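Local coordinates for YciF Bacterial Stress Response Protein (PDB 4ERU) that is of unknown function but has a ferritin-like helix bundle that binds two metal ions, and probably takes part in the bacterial stress response, at residues T95-N98 against E99-A103. Residues are numbered along the deposited sequence; the frame is centred on the assembly and turned at random. Where two conformers were deposited one is given.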
loop_
_atom_site.group_PDB
_atom_site.type_symbol
_atom_site.label_atom_id
_atom_site.label_comp_id
_atom_site.label_asym_id
_atom_site.label_seq_id
_atom_site.Cartn_x
_atom_site.Cartn_y
_atom_site.Cartn_z
ATOM N N THR A 95 -7.493 7.525 20.186
ATOM C CA THR A 95 -7.211 8.938 20.155
ATOM C C THR A 95 -8.430 9.685 20.609
ATOM O O THR A 95 -9.534 9.133 20.651
ATOM C CB THR A 95 -6.854 9.455 18.727
ATOM O OG1 THR A 95 -7.901 9.102 17.807
ATOM C CG2 THR A 95 -5.499 8.895 18.229
ATOM N N GLU A 96 -8.213 10.946 20.958
ATOM C CA GLU A 96 -9.287 11.890 21.142
ATOM C C GLU A 96 -9.650 12.439 19.781
ATOM O O GLU A 96 -8.863 12.333 18.834
ATOM C CB GLU A 96 -8.852 13.003 22.105
ATOM C CG GLU A 96 -8.992 12.587 23.563
ATOM C CD GLU A 96 -8.040 13.307 24.483
ATOM O OE1 GLU A 96 -6.819 13.040 24.421
ATOM O OE2 GLU A 96 -8.520 14.129 25.281
ATOM N N LYS A 97 -10.846 13.008 19.676
ATOM C CA LYS A 97 -11.279 13.592 18.429
ATOM C C LYS A 97 -10.636 14.955 18.226
ATOM O O LYS A 97 -11.201 15.975 18.595
ATOM C CB LYS A 97 -12.807 13.654 18.367
ATOM C CG LYS A 97 -13.371 14.116 17.020
ATOM C CD LYS A 97 -14.909 13.989 17.007
ATOM C CE LYS A 97 -15.494 14.458 15.673
ATOM N NZ LYS A 97 -16.988 14.345 15.631
ATOM N N ASN A 98 -9.446 14.961 17.634
ATOM C CA ASN A 98 -8.721 16.202 17.409
ATOM C C ASN A 98 -7.751 16.068 16.226
ATOM O O ASN A 98 -7.811 15.081 15.450
ATOM C CB ASN A 98 -7.975 16.610 18.686
ATOM C CG ASN A 98 -6.996 15.537 19.159
ATOM O OD1 ASN A 98 -6.562 14.668 18.382
ATOM N ND2 ASN A 98 -6.647 15.589 20.444
ATOM N N GLU A 99 -6.861 17.047 16.096
ATOM C CA GLU A 99 -5.914 17.094 14.992
ATOM C C GLU A 99 -4.947 15.914 14.969
ATOM O O GLU A 99 -4.442 15.568 13.912
ATOM C CB GLU A 99 -5.161 18.442 14.943
ATOM C CG GLU A 99 -4.282 18.736 16.151
ATOM C CD GLU A 99 -5.089 19.057 17.445
ATOM O OE1 GLU A 99 -4.517 18.867 18.545
ATOM O OE2 GLU A 99 -6.280 19.483 17.375
ATOM N N VAL A 100 -4.708 15.297 16.120
ATOM C CA VAL A 100 -3.820 14.155 16.210
ATOM C C VAL A 100 -4.526 12.946 15.594
ATOM O O VAL A 100 -3.937 12.191 14.821
ATOM C CB VAL A 100 -3.394 13.848 17.684
ATOM C CG1 VAL A 100 -2.484 12.605 17.750
ATOM C CG2 VAL A 100 -2.688 15.086 18.342
ATOM N N ARG A 101 -5.800 12.776 15.935
ATOM C CA ARG A 101 -6.584 11.767 15.253
ATOM C C ARG A 101 -6.579 12.039 13.744
ATOM O O ARG A 101 -6.356 11.127 12.937
ATOM C CB ARG A 101 -8.026 11.692 15.786
ATOM C CG ARG A 101 -8.795 10.545 15.098
ATOM C CD ARG A 101 -10.273 10.564 15.395
ATOM N NE ARG A 101 -10.501 10.147 16.764
ATOM C CZ ARG A 101 -11.689 10.094 17.353
ATOM N NH1 ARG A 101 -12.803 10.467 16.719
ATOM N NH2 ARG A 101 -11.741 9.677 18.593
ATOM N N ASP A 102 -6.792 13.290 13.356
ATOM C CA ASP A 102 -6.852 13.598 11.933
ATOM C C ASP A 102 -5.574 13.141 11.206
ATOM O O ASP A 102 -5.652 12.468 10.174
ATOM C CB ASP A 102 -7.084 15.082 11.686
ATOM C CG ASP A 102 -8.481 15.527 12.109
ATOM O OD1 ASP A 102 -9.353 14.663 12.367
ATOM O OD2 ASP A 102 -8.694 16.747 12.233
ATOM N N ALA A 103 -4.425 13.515 11.758
ATOM C CA ALA A 103 -3.124 13.105 11.212
ATOM C C ALA A 103 -3.051 11.596 11.040
ATOM O O ALA A 103 -2.564 11.104 10.027
ATOM C CB ALA A 103 -1.978 13.600 12.111
#
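R101, in the first turn of helix 99-130, reaches back along the loop that leads into that helix and grips T95 side-on through two nitrogens. Its NE donates to T95 OG1 at 3.0 Å, and its NH2 donates to T95 O at 3.1 Å. Both oxygens lie close to the guanidinium plane, although NH2 stands well above the carbonyl plane of T95. The chain of R101 leaves with CG anti to the backbone N (chi1 -176°) and bends at chi3, which turns the flat group back across the loop. One of its faces then rests on K97, whose CA sits 3.7 Å above the plane over the centre, while K97 CB packs against NH1. Arginine suits the place because its donors spread around one rigid plane: NH1 bonds A37 O and makes a weak hydrogen bond to the bound D-malate. T95 OG1 is also hydrogen-bonded to V91 O, in the last turn of helix 79-93.

N98 is the N-cap of helix 99-130. With CG between the backbone N and the carbonyl carbon (chi1 58°), its OD1 takes up two amide protons of the first turn. R101 N approaches N98 OD1 almost in line with its C=O at 3.2 Å, whereas V100 N reaches the same OD1 from above the carbonyl plane at 3.0 Å, with a more bent N-H angle of 132°. Asparagine's short side chain brings a carbonyl oxygen back over the first turn, where amides have no preceding helical turn to supply an acceptor. N98 O begins the helical pattern, accepting from D102 N at 2.9 Å. D102 OD1 is hydrogen-bonded to T38 OG1, tying this turn to the loop after helix 9-37.

Capping and guanidinium grip together probably help to fix the loop's path into the helix, with R101 probably positioned for D-malate by T95, K97 and A37 O.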